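Local structure of fructose-2,6-bisphosphatase TIGAR B (Danio rerio, 3E9D) at residues L2-T7 / K137-R142; T130-F135 / V191-E196; A178-V181 / A185-R188. The protein probably hydrolyses fructose 2,6-bisphosphate and fructose 1,6-bisphosphate, lowering the cellular level of the former and so restraining glycolysis. All blocks are in the same frame, centred on the assembly; numbering follows the deposited sequence.

Contact 1: residues L2-T7 / K137-R142; sequences LTFALT and KSLFQR
F4 reaches out from strand 2-10, the first strand of the chain, to meet L139 and F140 of helix 125-146. L2 also starts toward the helix, but its side chain settles on A150 and L151 of a neighbouring loop. F4 is the next residue on the same face and carries the contact with the far end of its ring. Its CG lies between the backbone N and the carbonyl carbon (chi1 70°), and from there the ring reaches the helix. At the tip, CZ is 4.0 Å from F140 CD1, which sits in the plane of the F4 ring at its edge, and the two side chains cross at about a right angle. CE1 of F4 lies 4.0 Å from the L139 methyl CD2, with CZ touching the same methyl, so one branch of the leucine serves two ring carbons. Further along, L6 also points toward the helix but stops just beyond contact, its CD1 4.6 Å from L139 CD2. The ring of F225 on strand 220-230 also meets that of F4, nearly parallel to it, while L139 also leans on F55 of strand 53-56. The helix is thus seated on the central sheet, as in an alpha/beta layered fold. Since the three touching residues are apolar and buried, the chemistry implies a joint held by shape and exclusion of water, with no polar group to fix its direction.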
ATOM      1  N   LEU A   2      -8.338   3.091  18.916  1.00 23.37           N
ATOM      2  CA  LEU A   2      -6.982   3.268  18.406  1.00 22.31           C
ATOM      3  C   LEU A   2      -6.973   4.019  17.079  1.00 21.16           C
ATOM      4  O   LEU A   2      -7.717   3.678  16.159  1.00 20.95           O
ATOM      5  CB  LEU A   2      -6.239   1.930  18.249  1.00 22.56           C
ATOM      6  CG  LEU A   2      -4.808   2.035  17.674  1.00 22.12           C
ATOM      7  CD1 LEU A   2      -3.845   2.725  18.658  1.00 23.17           C
ATOM      8  CD2 LEU A   2      -4.281   0.659  17.280  1.00 23.18           C
ATOM      9  N   THR A   3      -6.136   5.046  17.000  1.00 19.90           N
ATOM     10  CA  THR A   3      -5.913   5.779  15.762  1.00 19.08           C
ATOM     11  C   THR A   3      -4.488   5.513  15.321  1.00 18.59           C
ATOM     12  O   THR A   3      -3.564   5.656  16.116  1.00 18.58           O
ATOM     13  CB  THR A   3      -6.097   7.293  15.954  1.00 19.41           C
ATOM     14  OG1 THR A   3      -7.463   7.558  16.255  1.00 20.41           O
ATOM     15  CG2 THR A   3      -5.700   8.077  14.666  1.00 18.74           C
ATOM     16  N   PHE A   4      -4.314   5.131  14.059  1.00 17.62           N
ATOM     17  CA  PHE A   4      -2.969   4.907  13.521  1.00 17.50           C
ATOM     18  C   PHE A   4      -2.890   5.312  12.049  1.00 17.41           C
ATOM     19  O   PHE A   4      -3.903   5.286  11.333  1.00 17.01           O
ATOM     20  CB  PHE A   4      -2.504   3.450  13.736  1.00 17.16           C
ATOM     21  CG  PHE A   4      -3.237   2.426  12.901  1.00 18.02           C
ATOM     22  CD1 PHE A   4      -2.762   2.072  11.638  1.00 18.93           C
ATOM     23  CD2 PHE A   4      -4.386   1.796  13.393  1.00 18.86           C
ATOM     24  CE1 PHE A   4      -3.438   1.131  10.849  1.00 19.73           C
ATOM     25  CE2 PHE A   4      -5.072   0.831  12.626  1.00 18.60           C
ATOM     26  CZ  PHE A   4      -4.585   0.499  11.341  1.00 17.78           C
ATOM     27  N   ALA A   5      -1.698   5.734  11.636  1.00 16.74           N
ATOM     28  CA  ALA A   5      -1.420   6.093  10.254  1.00 17.03           C
ATOM     29  C   ALA A   5      -0.912   4.868   9.513  1.00 17.01           C
ATOM     30  O   ALA A   5      -0.220   4.009  10.094  1.00 16.88           O
ATOM     31  CB  ALA A   5      -0.365   7.204  10.194  1.00 17.28           C
ATOM     32  N   LEU A   6      -1.274   4.778   8.235  1.00 16.64           N
ATOM     33  CA  LEU A   6      -0.753   3.734   7.375  1.00 16.98           C
ATOM     34  C   LEU A   6      -0.133   4.378   6.137  1.00 16.83           C
ATOM     35  O   LEU A   6      -0.850   5.005   5.348  1.00 16.00           O
ATOM     36  CB  LEU A   6      -1.868   2.767   6.948  1.00 16.97           C
ATOM     37  CG  LEU A   6      -1.422   1.704   5.943  1.00 16.62           C
ATOM     38  CD1 LEU A   6      -0.476   0.713   6.612  1.00 16.89           C
ATOM     39  CD2 LEU A   6      -2.623   0.955   5.329  1.00 15.34           C
ATOM     40  N   THR A   7       1.179   4.212   5.971  1.00 16.41           N
ATOM     41  CA  THR A   7       1.865   4.698   4.770  1.00 16.98           C
ATOM     42  C   THR A   7       2.090   3.527   3.848  1.00 17.38           C
ATOM     43  O   THR A   7       2.603   2.491   4.272  1.00 18.49           O
ATOM     44  CB  THR A   7       3.211   5.361   5.115  1.00 17.20           C
ATOM     45  OG1 THR A   7       2.959   6.524   5.914  1.00 15.72           O
ATOM     46  CG2 THR A   7       3.986   5.762   3.845  1.00 15.92           C
ATOM     47  N   LYS A 137      -7.789  -7.167   8.400  1.00 18.77           N
ATOM     48  CA  LYS A 137      -8.240  -7.831   9.617  1.00 20.03           C
ATOM     49  C   LYS A 137      -7.033  -8.208  10.507  1.00 19.96           C
ATOM     50  O   LYS A 137      -7.027  -7.943  11.712  1.00 19.75           O
ATOM     51  CB  LYS A 137      -9.098  -9.053   9.243  1.00 20.37           C
ATOM     52  CG  LYS A 137      -9.773  -9.722  10.414  1.00 26.22           C
ATOM     53  CD  LYS A 137     -10.620 -10.924   9.949  1.00 31.21           C
ATOM     54  CE  LYS A 137     -11.153 -11.705  11.149  1.00 36.22           C
ATOM     55  NZ  LYS A 137     -10.059 -12.402  11.904  1.00 39.25           N
ATOM     56  N   SER A 138      -5.998  -8.774   9.895  1.00 19.78           N
ATOM     57  CA  SER A 138      -4.757  -9.110  10.588  1.00 20.27           C
ATOM     58  C   SER A 138      -4.026  -7.857  11.132  1.00 20.19           C
ATOM     59  O   SER A 138      -3.537  -7.843  12.277  1.00 20.37           O
ATOM     60  CB  SER A 138      -3.858  -9.868   9.596  1.00 20.86           C
ATOM     61  OG  SER A 138      -2.620 -10.222  10.171  1.00 23.37           O
ATOM     62  N   LEU A 139      -3.948  -6.821  10.296  1.00 19.26           N
ATOM     63  CA  LEU A 139      -3.362  -5.535  10.654  1.00 18.86           C
ATOM     64  C   LEU A 139      -4.029  -4.913  11.888  1.00 18.32           C
ATOM     65  O   LEU A 139      -3.340  -4.528  12.831  1.00 18.18           O
ATOM     66  CB  LEU A 139      -3.453  -4.551   9.478  1.00 18.01           C
ATOM     67  CG  LEU A 139      -2.997  -3.112   9.757  1.00 19.07           C
ATOM     68  CD1 LEU A 139      -1.479  -3.109   9.996  1.00 19.05           C
ATOM     69  CD2 LEU A 139      -3.391  -2.169   8.606  1.00 19.52           C
ATOM     70  N   PHE A 140      -5.353  -4.801  11.862  1.00 18.29           N
ATOM     71  CA  PHE A 140      -6.082  -4.217  12.989  1.00 18.54           C
ATOM     72  C   PHE A 140      -5.786  -4.977  14.290  1.00 19.11           C
ATOM     73  O   PHE A 140      -5.550  -4.363  15.341  1.00 18.38           O
ATOM     74  CB  PHE A 140      -7.610  -4.205  12.765  1.00 18.40           C
ATOM     75  CG  PHE A 140      -8.083  -3.329  11.618  1.00 19.13           C
ATOM     76  CD1 PHE A 140      -7.231  -2.430  10.980  1.00 19.69           C
ATOM     77  CD2 PHE A 140      -9.411  -3.403  11.196  1.00 21.25           C
ATOM     78  CE1 PHE A 140      -7.690  -1.630   9.929  1.00 21.40           C
ATOM     79  CE2 PHE A 140      -9.885  -2.599  10.143  1.00 21.50           C
ATOM     80  CZ  PHE A 140      -9.018  -1.722   9.506  1.00 20.12           C
ATOM     81  N   GLN A 141      -5.841  -6.304  14.219  1.00 19.06           N
ATOM     82  CA  GLN A 141      -5.653  -7.135  15.405  1.00 21.09           C
ATOM     83  C   GLN A 141      -4.242  -6.945  15.974  1.00 21.07           C
ATOM     84  O   GLN A 141      -4.073  -6.754  17.183  1.00 20.65           O
ATOM     85  CB  GLN A 141      -5.949  -8.610  15.100  1.00 21.22           C
ATOM     86  CG  GLN A 141      -5.712  -9.568  16.286  1.00 25.98           C
ATOM     87  CD  GLN A 141      -6.613  -9.272  17.495  1.00 32.78           C
ATOM     88  OE1 GLN A 141      -7.791  -8.921  17.347  1.00 35.91           O
ATOM     89  NE2 GLN A 141      -6.058  -9.423  18.702  1.00 35.16           N
ATOM     90  N   ARG A 142      -3.245  -6.956  15.093  1.00 21.06           N
ATOM     91  CA  ARG A 142      -1.857  -6.744  15.506  1.00 21.66           C
ATOM     92  C   ARG A 142      -1.600  -5.340  16.070  1.00 21.40           C
ATOM     93  O   ARG A 142      -0.890  -5.203  17.053  1.00 21.35           O
ATOM     94  CB  ARG A 142      -0.881  -7.038  14.351  1.00 21.88           C
ATOM     95  CG  ARG A 142       0.610  -6.969  14.778  1.00 24.27           C
ATOM     96  CD  ARG A 142       1.549  -7.061  13.583  1.00 26.30           C
ATOM     97  NE  ARG A 142       1.462  -8.377  12.945  1.00 30.41           N
ATOM     98  CZ  ARG A 142       2.228  -9.423  13.266  1.00 32.48           C
ATOM     99  NH1 ARG A 142       3.152  -9.317  14.215  1.00 31.53           N
ATOM    100  NH2 ARG A 142       2.065 -10.577  12.635  1.00 31.90           N
TER

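Contact 2: residues T130-F135 / V191-E196. With K (potassium ion), chain E.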
ATOM      1  N   THR A 130     -10.109  -9.691  -1.588  1.00 18.74           N
ATOM      2  CA  THR A 130     -10.222 -10.578  -0.436  1.00 19.29           C
ATOM      3  C   THR A 130      -8.902 -10.682   0.347  1.00 18.43           C
ATOM      4  O   THR A 130      -8.912 -10.651   1.575  1.00 18.17           O
ATOM      5  CB  THR A 130     -10.734 -11.970  -0.871  1.00 19.48           C
ATOM      6  OG1 THR A 130     -12.064 -11.812  -1.390  1.00 22.80           O
ATOM      7  CG2 THR A 130     -10.743 -12.966   0.287  1.00 19.05           C
ATOM      8  N   ARG A 131      -7.773 -10.778  -0.361  1.00 17.44           N
ATOM      9  CA  ARG A 131      -6.456 -10.783   0.300  1.00 17.30           C
ATOM     10  C   ARG A 131      -6.189  -9.509   1.112  1.00 16.85           C
ATOM     11  O   ARG A 131      -5.708  -9.574   2.255  1.00 16.49           O
ATOM     12  CB  ARG A 131      -5.324 -11.005  -0.714  1.00 17.31           C
ATOM     13  CG  ARG A 131      -5.276 -12.436  -1.264  1.00 17.29           C
ATOM     14  CD  ARG A 131      -3.903 -12.743  -1.849  1.00 17.74           C
ATOM     15  NE  ARG A 131      -3.648 -12.155  -3.178  1.00 17.03           N
ATOM     16  CZ  ARG A 131      -2.787 -11.165  -3.417  1.00 17.34           C
ATOM     17  NH1 ARG A 131      -2.111 -10.589  -2.421  1.00 16.73           N
ATOM     18  NH2 ARG A 131      -2.579 -10.761  -4.660  1.00 18.25           N
ATOM     19  N   PHE A 132      -6.499  -8.355   0.521  1.00 16.63           N
ATOM     20  CA  PHE A 132      -6.374  -7.086   1.239  1.00 16.82           C
ATOM     21  C   PHE A 132      -7.296  -7.028   2.466  1.00 16.81           C
ATOM     22  O   PHE A 132      -6.869  -6.578   3.534  1.00 16.54           O
ATOM     23  CB  PHE A 132      -6.608  -5.877   0.331  1.00 15.96           C
ATOM     24  CG  PHE A 132      -6.436  -4.549   1.039  1.00 16.33           C
ATOM     25  CD1 PHE A 132      -5.202  -4.194   1.584  1.00 15.67           C
ATOM     26  CD2 PHE A 132      -7.502  -3.664   1.162  1.00 17.81           C
ATOM     27  CE1 PHE A 132      -5.023  -2.978   2.244  1.00 16.61           C
ATOM     28  CE2 PHE A 132      -7.344  -2.428   1.799  1.00 17.91           C
ATOM     29  CZ  PHE A 132      -6.102  -2.080   2.343  1.00 17.58           C
ATOM     30  N   LYS A 133      -8.535  -7.497   2.314  1.00 17.63           N
ATOM     31  CA  LYS A 133      -9.486  -7.569   3.442  1.00 18.63           C
ATOM     32  C   LYS A 133      -8.940  -8.435   4.577  1.00 18.77           C
ATOM     33  O   LYS A 133      -9.078  -8.088   5.757  1.00 19.21           O
ATOM     34  CB  LYS A 133     -10.850  -8.117   3.004  1.00 18.96           C
ATOM     35  CG  LYS A 133     -11.706  -7.159   2.158  1.00 20.97           C
ATOM     36  CD  LYS A 133     -13.061  -7.811   1.859  1.00 23.47           C
ATOM     37  CE  LYS A 133     -13.717  -7.242   0.615  1.00 27.65           C
ATOM     38  NZ  LYS A 133     -14.798  -8.177   0.101  1.00 28.08           N
ATOM     39  N   MET A 134      -8.321  -9.563   4.218  1.00 18.40           N
ATOM     40  CA  MET A 134      -7.689 -10.443   5.207  1.00 18.88           C
ATOM     41  C   MET A 134      -6.486  -9.759   5.853  1.00 18.20           C
ATOM     42  O   MET A 134      -6.249  -9.877   7.066  1.00 17.65           O
ATOM     43  CB  MET A 134      -7.266 -11.773   4.577  1.00 18.78           C
ATOM     44  CG  MET A 134      -8.438 -12.642   4.103  1.00 23.56           C
ATOM     45  SD  MET A 134      -7.844 -14.039   3.078  1.00 34.09           S
ATOM     46  CE  MET A 134      -6.777 -14.903   4.256  1.00 31.06           C
ATOM     47  N   PHE A 135      -5.729  -9.042   5.036  1.00 17.61           N
ATOM     48  CA  PHE A 135      -4.605  -8.280   5.553  1.00 17.62           C
ATOM     49  C   PHE A 135      -5.074  -7.223   6.551  1.00 17.24           C
ATOM     50  O   PHE A 135      -4.469  -7.066   7.615  1.00 17.64           O
ATOM     51  CB  PHE A 135      -3.773  -7.607   4.432  1.00 16.90           C
ATOM     52  CG  PHE A 135      -2.728  -6.653   4.978  1.00 17.96           C
ATOM     53  CD1 PHE A 135      -1.560  -7.145   5.558  1.00 18.14           C
ATOM     54  CD2 PHE A 135      -2.938  -5.278   4.970  1.00 19.85           C
ATOM     55  CE1 PHE A 135      -0.593  -6.270   6.108  1.00 18.51           C
ATOM     56  CE2 PHE A 135      -1.974  -4.406   5.510  1.00 19.75           C
ATOM     57  CZ  PHE A 135      -0.803  -4.927   6.085  1.00 17.51           C
ATOM     58  N   VAL A 191      -6.616   0.503  -2.493  1.00 16.51           N
ATOM     59  CA  VAL A 191      -7.059   1.887  -2.381  1.00 16.76           C
ATOM     60  C   VAL A 191      -8.543   2.012  -2.731  1.00 17.08           C
ATOM     61  O   VAL A 191      -9.302   2.679  -2.004  1.00 17.11           O
ATOM     62  CB  VAL A 191      -6.185   2.851  -3.252  1.00 17.45           C
ATOM     63  CG1 VAL A 191      -6.830   4.206  -3.387  1.00 16.47           C
ATOM     64  CG2 VAL A 191      -4.780   3.004  -2.632  1.00 16.47           C
ATOM     65  N   ARG A 192      -8.964   1.375  -3.828  1.00 16.64           N
ATOM     66  CA  ARG A 192     -10.375   1.456  -4.223  1.00 17.34           C
ATOM     67  C   ARG A 192     -11.293   0.805  -3.163  1.00 16.97           C
ATOM     68  O   ARG A 192     -12.388   1.306  -2.902  1.00 16.42           O
ATOM     69  CB  ARG A 192     -10.636   0.825  -5.610  1.00 17.08           C
ATOM     70  CG  ARG A 192     -12.111   1.042  -6.073  1.00 19.19           C
ATOM     71  CD  ARG A 192     -12.385   0.561  -7.506  1.00 20.37           C
ATOM     72  NE  ARG A 192     -11.851   1.461  -8.529  1.00 21.63           N
ATOM     73  CZ  ARG A 192     -12.484   2.528  -9.022  1.00 22.19           C
ATOM     74  NH1 ARG A 192     -13.688   2.886  -8.570  1.00 21.63           N
ATOM     75  NH2 ARG A 192     -11.896   3.260  -9.966  1.00 20.63           N
ATOM     76  N   HIS A 193     -10.844  -0.303  -2.567  1.00 16.58           N
ATOM     77  CA  HIS A 193     -11.597  -0.927  -1.475  1.00 16.93           C
ATOM     78  C   HIS A 193     -11.795   0.053  -0.294  1.00 16.84           C
ATOM     79  O   HIS A 193     -12.908   0.257   0.179  1.00 16.92           O
ATOM     80  CB  HIS A 193     -10.932  -2.208  -0.969  1.00 16.46           C
ATOM     81  CG  HIS A 193     -11.613  -2.777   0.241  1.00 18.39           C
ATOM     82  ND1 HIS A 193     -12.902  -3.275   0.199  1.00 18.99           N
ATOM     83  CD2 HIS A 193     -11.205  -2.898   1.528  1.00 18.46           C
ATOM     84  CE1 HIS A 193     -13.253  -3.680   1.410  1.00 18.56           C
ATOM     85  NE2 HIS A 193     -12.236  -3.477   2.228  1.00 18.65           N
ATOM     86  N   LEU A 194     -10.704   0.669   0.146  1.00 17.64           N
ATOM     87  CA  LEU A 194     -10.746   1.660   1.225  1.00 18.43           C
ATOM     88  C   LEU A 194     -11.681   2.830   0.917  1.00 18.80           C
ATOM     89  O   LEU A 194     -12.505   3.207   1.755  1.00 19.15           O
ATOM     90  CB  LEU A 194      -9.340   2.175   1.511  1.00 17.92           C
ATOM     91  CG  LEU A 194      -8.341   1.204   2.171  1.00 19.12           C
ATOM     92  CD1 LEU A 194      -7.027   1.911   2.414  1.00 18.93           C
ATOM     93  CD2 LEU A 194      -8.862   0.577   3.481  1.00 14.94           C
ATOM     94  N   VAL A 195     -11.590   3.362  -0.303  1.00 18.55           N
ATOM     95  CA  VAL A 195     -12.304   4.588  -0.660  1.00 19.27           C
ATOM     96  C   VAL A 195     -13.771   4.340  -1.021  1.00 19.88           C
ATOM     97  O   VAL A 195     -14.669   5.041  -0.546  1.00 19.99           O
ATOM     98  CB  VAL A 195     -11.574   5.318  -1.809  1.00 19.35           C
ATOM     99  CG1 VAL A 195     -12.419   6.465  -2.346  1.00 20.15           C
ATOM    100  CG2 VAL A 195     -10.208   5.834  -1.297  1.00 18.52           C
ATOM    101  N   GLU A 196     -14.013   3.334  -1.850  1.00 20.30           N
ATOM    102  CA  GLU A 196     -15.337   3.066  -2.382  1.00 21.26           C
ATOM    103  C   GLU A 196     -16.156   2.085  -1.514  1.00 21.58           C
ATOM    104  O   GLU A 196     -17.308   2.375  -1.151  1.00 21.59           O
ATOM    105  CB  GLU A 196     -15.200   2.574  -3.826  1.00 21.80           C
ATOM    106  CG  GLU A 196     -16.355   2.914  -4.713  1.00 25.25           C
ATOM    107  CD  GLU A 196     -16.062   2.638  -6.182  1.00 28.05           C
ATOM    108  OE1 GLU A 196     -16.521   3.444  -7.035  1.00 28.44           O
ATOM    109  OE2 GLU A 196     -15.389   1.624  -6.475  1.00 24.77           O
TER
HETATM  110  K     K E 268     -17.165   5.161   0.407  1.00 24.00           K
HETATM  111  O   HOH W   1     -15.285   7.680  -0.173  1.00 32.24           O
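A potassium ion gripped by V195 O at 2.7 Å, more loosely by E196 O and a water, and also by L198 O, marks the helix whose H193 and L194 pack against F132 and K133. On the same helix, R192 NH1 bonds E196 OE2 at 3.0 Å, nearly straight at 165°; the oxygen lies in the guanidinium plane but is met from above its own carboxylate plane. The axes of the two segments approach to 10.6 Å at a crossing angle of -70°. F132, its CG anti to the backbone N (chi1 -178°), sends its ring edge into the other helix: L194 CD2 lies in the ring plane 3.8 Å from CE2, and H193 CD2 is 3.8 Å from CD2 of the phenylalanine. The extended chain of K133 runs across the imidazole, its CG in an off-centre CH-pi contact 4.1 Å from the centroid of the H193 ring and its CE 3.7 Å from H193 CE1. H193 ND1 is hydrogen-bonded to the carboxylate of D197, which limits the ring's rotation. An alanine at H193 is likely to leave D197 without its mate and open a gap beside F132, with the K133 chain set free to swing. The chemistry implies an interface graded from apolar at F132 to polar at its exposed side, by K133, where the D197 carboxylate may favour a protonated imidazole and the nearby lysine ammonium may oppose it.

Contact 3: residues A178-V181 / A185-R188; sequences ALMV and AFIR
The extended backbone of A178-V181 (M180 at phi/psi -126/126) runs toward the start of helix 184-197, and after a short turn A185-R188 has already wound into regular helix, so that M180 faces the first helical turn it leads to. M180 carries the strand's side of the contact through its terminal methyl. With CG anti to the backbone N (chi1 169°) and chi2 also extended, the chain runs straight out from the strand before bending at chi3, and that bend presents CE to the helix. CE arrives at the edge of the F186 ring, in its plane, 3.7 Å from F186 CE2 and 4.1 Å from F186 CD2; the two side chains cross obliquely. It is therefore the methyl, and not the sulfur, that meets the aromatic ring. The same CE lies 4.3 Å from I187 CG1, so it fits between the aromatic ring and the aliphatic branch of two successive helical residues. This strand-turn-helix unit belongs to the core of the histidine phosphatase fold: H183, inferred to stabilise the transition state, sits in the turn, and strand 177-182 lies beside strand 2-10 in the central sheet. The F186 ring, touched at one edge by the M180 methyl, also rests on L87, V128 and R131, while I187 leans on I8 and R10 of strand 2-10. The backbone N atoms of A185 and F186 bond the two carboxylate oxygens of E89, the inferred proton donor/acceptor, which fastens the helix start to that residue, and the F186 side chain stands about 4 Å from that of E89 and about 5 Å from that of H183.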
ATOM      1  N   ALA A 178       2.118   2.618  10.765  1.00 17.47           N
ATOM      2  CA  ALA A 178       2.547   1.422  10.050  1.00 17.29           C
ATOM      3  C   ALA A 178       3.029   1.769   8.646  1.00 17.71           C
ATOM      4  O   ALA A 178       2.468   2.656   7.995  1.00 17.32           O
ATOM      5  CB  ALA A 178       1.408   0.408   9.978  1.00 17.53           C
ATOM      6  N   LEU A 179       4.066   1.063   8.189  1.00 17.98           N
ATOM      7  CA  LEU A 179       4.527   1.141   6.798  1.00 18.24           C
ATOM      8  C   LEU A 179       4.149  -0.143   6.090  1.00 18.65           C
ATOM      9  O   LEU A 179       4.316  -1.224   6.641  1.00 19.11           O
ATOM     10  CB  LEU A 179       6.048   1.331   6.749  1.00 18.48           C
ATOM     11  CG  LEU A 179       6.751   1.310   5.382  1.00 18.28           C
ATOM     12  CD1 LEU A 179       6.277   2.523   4.555  1.00 18.48           C
ATOM     13  CD2 LEU A 179       8.291   1.356   5.589  1.00 17.49           C
ATOM     14  N   MET A 180       3.625  -0.027   4.874  1.00 19.29           N
ATOM     15  CA  MET A 180       3.229  -1.187   4.093  1.00 19.73           C
ATOM     16  C   MET A 180       3.946  -1.036   2.759  1.00 18.98           C
ATOM     17  O   MET A 180       3.829   0.000   2.114  1.00 19.14           O
ATOM     18  CB  MET A 180       1.696  -1.219   3.922  1.00 19.79           C
ATOM     19  CG  MET A 180       1.149  -2.235   2.898  1.00 23.55           C
ATOM     20  SD  MET A 180      -0.659  -2.022   2.615  1.00 28.62           S
ATOM     21  CE  MET A 180      -0.719  -2.445   0.881  1.00 27.89           C
ATOM     22  N   VAL A 181       4.689  -2.065   2.344  1.00 18.25           N
ATOM     23  CA  VAL A 181       5.400  -2.019   1.055  1.00 17.67           C
ATOM     24  C   VAL A 181       4.875  -3.157   0.181  1.00 17.67           C
ATOM     25  O   VAL A 181       4.928  -4.317   0.577  1.00 17.05           O
ATOM     26  CB  VAL A 181       6.952  -2.034   1.218  1.00 17.46           C
ATOM     27  CG1 VAL A 181       7.654  -1.910  -0.153  1.00 17.03           C
ATOM     28  CG2 VAL A 181       7.391  -0.859   2.112  1.00 18.22           C
ATOM     29  N   ALA A 185      -0.698  -3.262  -8.784  1.00 18.97           N
ATOM     30  CA  ALA A 185      -2.064  -3.731  -8.985  1.00 19.00           C
ATOM     31  C   ALA A 185      -2.745  -3.971  -7.642  1.00 18.72           C
ATOM     32  O   ALA A 185      -3.875  -3.526  -7.431  1.00 18.17           O
ATOM     33  CB  ALA A 185      -2.111  -4.968  -9.872  1.00 18.79           C
ATOM     34  N   PHE A 186      -2.041  -4.639  -6.724  1.00 18.52           N
ATOM     35  CA  PHE A 186      -2.576  -4.842  -5.366  1.00 17.62           C
ATOM     36  C   PHE A 186      -2.961  -3.533  -4.653  1.00 17.15           C
ATOM     37  O   PHE A 186      -4.055  -3.426  -4.066  1.00 16.52           O
ATOM     38  CB  PHE A 186      -1.566  -5.596  -4.505  1.00 17.79           C
ATOM     39  CG  PHE A 186      -2.070  -5.906  -3.129  1.00 19.11           C
ATOM     40  CD1 PHE A 186      -2.789  -7.075  -2.890  1.00 18.27           C
ATOM     41  CD2 PHE A 186      -1.816  -5.030  -2.061  1.00 18.52           C
ATOM     42  CE1 PHE A 186      -3.255  -7.379  -1.595  1.00 20.14           C
ATOM     43  CE2 PHE A 186      -2.286  -5.319  -0.781  1.00 19.11           C
ATOM     44  CZ  PHE A 186      -3.002  -6.500  -0.546  1.00 19.89           C
ATOM     45  N   ILE A 187      -2.062  -2.548  -4.689  1.00 16.62           N
ATOM     46  CA  ILE A 187      -2.301  -1.271  -4.038  1.00 16.55           C
ATOM     47  C   ILE A 187      -3.485  -0.548  -4.675  1.00 16.88           C
ATOM     48  O   ILE A 187      -4.300   0.037  -3.968  1.00 17.16           O
ATOM     49  CB  ILE A 187      -1.006  -0.353  -4.023  1.00 16.43           C
ATOM     50  CG1 ILE A 187       0.037  -0.905  -3.026  1.00 15.85           C
ATOM     51  CG2 ILE A 187      -1.357   1.084  -3.686  1.00 16.65           C
ATOM     52  CD1 ILE A 187       1.495  -0.396  -3.284  1.00 13.41           C
ATOM     53  N   ARG A 188      -3.575  -0.591  -6.005  1.00 16.78           N
ATOM     54  CA  ARG A 188      -4.671   0.070  -6.697  1.00 16.97           C
ATOM     55  C   ARG A 188      -6.001  -0.515  -6.268  1.00 16.46           C
ATOM     56  O   ARG A 188      -6.937   0.224  -5.948  1.00 15.74           O
ATOM     57  CB  ARG A 188      -4.529  -0.048  -8.218  1.00 17.00           C
ATOM     58  CG  ARG A 188      -5.346   1.020  -8.947  1.00 18.07           C
ATOM     59  CD  ARG A 188      -4.985   1.048 -10.434  1.00 20.73           C
ATOM     60  NE  ARG A 188      -5.651   2.163 -11.107  1.00 22.22           N
ATOM     61  CZ  ARG A 188      -5.681   2.329 -12.429  1.00 23.82           C
ATOM     62  NH1 ARG A 188      -5.086   1.440 -13.217  1.00 22.49           N
ATOM     63  NH2 ARG A 188      -6.312   3.378 -12.959  1.00 23.37           N
TER

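Overall arrangement
Contacts 1 and 2 use successive parts of helix 125-146, with centres about 13 Å apart, while contacts 2 and 3 share helix 184-197, with centres about 10 Å apart. Contact 1 joins contact 3 through neighbouring strands, where T7 O and M180 N, 2.8 Å apart, probably form a hydrogen bond. Contacts 2 and 3 meet by packing: F132 CB is 3.8 Å from F186 CZ, and F135 CE2 is 4.0 Å from M180 SD. Contact 3 is closer than contact 2 to E89 and H183, the inferred proton donor/acceptor and transition-state stabiliser; the F132 side chain is about 10 Å from that of E89, and the potassium ion sits at the C-terminal end of helix 184-197.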